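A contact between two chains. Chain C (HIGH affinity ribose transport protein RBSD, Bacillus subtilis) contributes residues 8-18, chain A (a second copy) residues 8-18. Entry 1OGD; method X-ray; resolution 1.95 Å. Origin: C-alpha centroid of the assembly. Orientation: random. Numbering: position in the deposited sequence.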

# COMPACT_ATOMS: atom_id res chain seq x y z
N ASN C 8 16.21 4.96 -21.66
CA ASN C 8 15.90 5.00 -20.24
C ASN C 8 14.55 4.35 -19.93
O ASN C 8 13.52 4.77 -20.46
CB ASN C 8 15.92 6.44 -19.75
CG ASN C 8 15.78 6.55 -18.24
OD1 ASN C 8 14.67 6.45 -17.71
ND2 ASN C 8 16.90 6.74 -17.55
N SER C 9 14.57 3.33 -19.07
CA SER C 9 13.36 2.61 -18.69
C SER C 9 12.29 3.46 -18.01
O SER C 9 11.11 3.34 -18.33
CB SER C 9 13.71 1.40 -17.81
OG SER C 9 14.47 1.77 -16.67
N HIS C 10 12.70 4.32 -17.08
CA HIS C 10 11.74 5.17 -16.39
C HIS C 10 11.04 6.09 -17.39
O HIS C 10 9.81 6.21 -17.39
CB HIS C 10 12.43 6.06 -15.34
CG HIS C 10 13.31 5.30 -14.39
ND1 HIS C 10 12.87 4.21 -13.67
CD2 HIS C 10 14.60 5.49 -14.04
CE1 HIS C 10 13.86 3.76 -12.91
NE2 HIS C 10 14.92 4.52 -13.12
N LEU C 11 11.82 6.72 -18.25
CA LEU C 11 11.28 7.64 -19.25
C LEU C 11 10.38 6.94 -20.26
O LEU C 11 9.34 7.48 -20.64
CB LEU C 11 12.41 8.37 -19.97
CG LEU C 11 13.19 9.37 -19.10
CD1 LEU C 11 14.24 10.09 -19.92
CD2 LEU C 11 12.21 10.37 -18.50
N ALA C 12 10.78 5.75 -20.71
CA ALA C 12 9.97 5.01 -21.68
C ALA C 12 8.57 4.82 -21.11
O ALA C 12 7.57 4.93 -21.83
CB ALA C 12 10.61 3.66 -21.98
N LYS C 13 8.49 4.55 -19.81
CA LYS C 13 7.20 4.33 -19.15
C LYS C 13 6.36 5.60 -19.16
O LYS C 13 5.15 5.53 -19.31
CB LYS C 13 7.41 3.83 -17.72
CG LYS C 13 8.11 2.49 -17.66
CD LYS C 13 8.37 2.04 -16.23
CE LYS C 13 9.12 0.72 -16.22
NZ LYS C 13 9.58 0.34 -14.86
N ILE C 14 7.00 6.75 -19.00
CA ILE C 14 6.29 8.02 -19.01
C ILE C 14 5.80 8.33 -20.43
O ILE C 14 4.64 8.71 -20.63
CB ILE C 14 7.19 9.19 -18.54
CG1 ILE C 14 7.68 8.95 -17.11
CG2 ILE C 14 6.41 10.50 -18.59
CD1 ILE C 14 6.55 8.84 -16.09
N LEU C 15 6.67 8.16 -21.42
CA LEU C 15 6.28 8.44 -22.81
C LEU C 15 5.14 7.53 -23.27
O LEU C 15 4.23 7.97 -23.98
CB LEU C 15 7.48 8.27 -23.75
CG LEU C 15 8.65 9.23 -23.54
CD1 LEU C 15 9.66 9.09 -24.68
CD2 LEU C 15 8.14 10.66 -23.48
N ALA C 16 5.18 6.27 -22.85
CA ALA C 16 4.15 5.30 -23.21
C ALA C 16 2.73 5.75 -22.84
O ALA C 16 1.79 5.47 -23.58
CB ALA C 16 4.46 3.96 -22.56
N ASP C 17 2.58 6.44 -21.71
CA ASP C 17 1.26 6.88 -21.28
C ASP C 17 0.82 8.25 -21.79
O ASP C 17 -0.32 8.65 -21.56
CB ASP C 17 1.16 6.89 -19.74
CG ASP C 17 0.97 5.50 -19.16
OD1 ASP C 17 0.26 4.68 -19.78
OD2 ASP C 17 1.53 5.22 -18.07
N LEU C 18 1.71 8.95 -22.47
CA LEU C 18 1.37 10.28 -22.97
C LEU C 18 0.21 10.31 -23.97
O LEU C 18 0.15 9.51 -24.90
CB LEU C 18 2.59 10.95 -23.63
CG LEU C 18 3.73 11.39 -22.71
CD1 LEU C 18 4.83 12.02 -23.55
CD2 LEU C 18 3.22 12.38 -21.67
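Chain A, residues 8-18: NSHLAKILADL

Chain A lies on chain C as a second copy of the same short helix, beginning at S9 in each chain, run in the opposite direction. The angle between the two N-to-C directions is 171°, so the helices are nearly antiparallel, and their axes approach to 8.6 Å. The CA register fixes the alignment: K13(C) CA faces K13(A) CA at 5.0 Å, S9(C) CA lies 4.7 Å from A16(A) CA, and A16(C) CA lies 4.8 Å from S9(A) CA. The S9-A16 pairing recurs with the chains exchanged, and K13 meets its own copy, which implies a local, approximately twofold arrangement.

Small residues line much of the contact. The CA-to-CB bonds of S9, A12 and A16 point toward the partner in both chains. A12(C) CB meets A16(A) CB at 3.8 Å, and A16(C) CB meets A12(A) CB at 3.7 Å. At the centre the aliphatic parts of the lysines touch, K13(C) CG to K13(A) CG at 3.7 Å. Near the ends, S9(C) CB approaches A16(A) O at 3.4 Å, while S9(A) CB lies 3.5 Å from A16(C) O; these are contacts of a carbon with a carbonyl oxygen. The two stretches together bury 464 Å².

The direct polar links across the contact are two salt bridges, each with hydrogen-bond geometry. K13(C) NZ donates to D17(A) OD2 at 2.6 Å, and K13(A) NZ donates to D17(C) OD2, also at 2.6 Å. Both lysines have chi1 near -60° (m) and chi2 to chi4 near 180° (t), so each extended chain carries its ammonium group to an aspartate one turn beyond the opposing lysine.

The other aspartate oxygen is satisfied through water. Water 2 donates to D17(A) OD1 at 2.7 Å and to S9(C) OG at 2.8 Å, and accepts from K13(C) NZ at 3.2 Å. Water 1 repeats the pattern, donating to D17(C) OD1 at 2.7 Å and to S9(A) OG at 2.7 Å and accepting from K13(A) NZ at 3.2 Å. Each water therefore ties a serine and a lysine of one chain to the aspartate of the other. With both of its protons committed to these acceptors, the water can receive the lysine N-H on its oxygen. The serines, at chi1 of 55° in chain C and 62° in chain A (both p), reach the partner's aspartate through this water.

Within each chain, N8 caps the helix. L11(C) N donates to N8(C) OD1 at 2.9 Å with an N-H...acceptor angle of 166°; L11(A) N donates to N8(A) OD1 at 2.8 Å and 160°. This supplies an acceptor for an amide in the first turn. Further along, A12(C) N to N8(C) O and L15(C) N to L11(C) O, each 2.9 Å, show the i to i+4 pattern, matched in chain A by A12(A) N to N8(A) O at 2.9 Å.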

# COMPACT_ATOMS: atom_id res chain seq x y z
N ASN A 8 1.29 -0.31 -27.47
CA ASN A 8 0.65 -0.62 -26.19
C ASN A 8 1.45 -0.08 -25.01
O ASN A 8 2.62 -0.42 -24.82
CB ASN A 8 0.46 -2.13 -26.05
CG ASN A 8 -0.40 -2.48 -24.86
OD1 ASN A 8 0.10 -2.60 -23.74
ND2 ASN A 8 -1.70 -2.63 -25.10
N SER A 9 0.80 0.76 -24.21
CA SER A 9 1.44 1.37 -23.06
C SER A 9 1.88 0.35 -22.02
O SER A 9 2.97 0.46 -21.46
CB SER A 9 0.52 2.42 -22.43
OG SER A 9 -0.68 1.84 -21.97
N HIS A 10 1.04 -0.65 -21.76
CA HIS A 10 1.39 -1.68 -20.78
C HIS A 10 2.62 -2.47 -21.24
O HIS A 10 3.53 -2.72 -20.45
CB HIS A 10 0.24 -2.68 -20.57
CG HIS A 10 -1.07 -2.04 -20.22
ND1 HIS A 10 -1.21 -1.12 -19.20
CD2 HIS A 10 -2.31 -2.20 -20.76
CE1 HIS A 10 -2.48 -0.74 -19.13
NE2 HIS A 10 -3.16 -1.38 -20.06
N LEU A 11 2.62 -2.87 -22.50
CA LEU A 11 3.74 -3.63 -23.04
C LEU A 11 5.02 -2.82 -23.08
O LEU A 11 6.10 -3.33 -22.79
CB LEU A 11 3.42 -4.16 -24.44
CG LEU A 11 2.35 -5.25 -24.54
CD1 LEU A 11 2.21 -5.72 -25.98
CD2 LEU A 11 2.73 -6.41 -23.65
N ALA A 12 4.91 -1.54 -23.44
CA ALA A 12 6.08 -0.67 -23.52
C ALA A 12 6.81 -0.66 -22.17
O ALA A 12 8.04 -0.70 -22.13
CB ALA A 12 5.64 0.75 -23.89
N LYS A 13 6.05 -0.62 -21.08
CA LYS A 13 6.66 -0.59 -19.75
C LYS A 13 7.42 -1.87 -19.45
O LYS A 13 8.47 -1.84 -18.81
CB LYS A 13 5.60 -0.32 -18.69
CG LYS A 13 4.92 1.02 -18.87
CD LYS A 13 3.77 1.21 -17.90
CE LYS A 13 3.12 2.56 -18.10
NZ LYS A 13 1.90 2.72 -17.28
N ILE A 14 6.89 -3.00 -19.92
CA ILE A 14 7.54 -4.29 -19.72
C ILE A 14 8.82 -4.38 -20.57
O ILE A 14 9.87 -4.79 -20.08
CB ILE A 14 6.60 -5.48 -20.11
CG1 ILE A 14 5.39 -5.53 -19.17
CG2 ILE A 14 7.36 -6.80 -20.02
CD1 ILE A 14 5.78 -5.67 -17.71
N LEU A 15 8.73 -4.00 -21.84
CA LEU A 15 9.91 -4.07 -22.70
C LEU A 15 11.04 -3.19 -22.18
O LEU A 15 12.20 -3.57 -22.25
CB LEU A 15 9.57 -3.66 -24.14
CG LEU A 15 8.59 -4.57 -24.89
CD1 LEU A 15 8.52 -4.12 -26.35
CD2 LEU A 15 9.06 -6.01 -24.81
N ALA A 16 10.67 -2.03 -21.65
CA ALA A 16 11.64 -1.07 -21.12
C ALA A 16 12.56 -1.63 -20.04
O ALA A 16 13.72 -1.22 -19.92
CB ALA A 16 10.92 0.16 -20.59
N ASP A 17 12.05 -2.56 -19.24
CA ASP A 17 12.85 -3.13 -18.17
C ASP A 17 13.56 -4.42 -18.53
O ASP A 17 14.36 -4.92 -17.75
CB ASP A 17 12.00 -3.37 -16.91
CG ASP A 17 11.72 -2.10 -16.15
OD1 ASP A 17 12.64 -1.25 -16.07
OD2 ASP A 17 10.60 -1.94 -15.62
N LEU A 18 13.28 -4.95 -19.72
CA LEU A 18 13.92 -6.20 -20.13
C LEU A 18 15.44 -6.12 -20.18
O LEU A 18 16.02 -5.18 -20.71
CB LEU A 18 13.40 -6.65 -21.50
CG LEU A 18 11.98 -7.21 -21.56
CD1 LEU A 18 11.64 -7.55 -23.01
CD2 LEU A 18 11.87 -8.43 -20.67
O HOH W 1 -0.51 2.18 -19.27
O HOH W 2 12.70 1.05 -14.68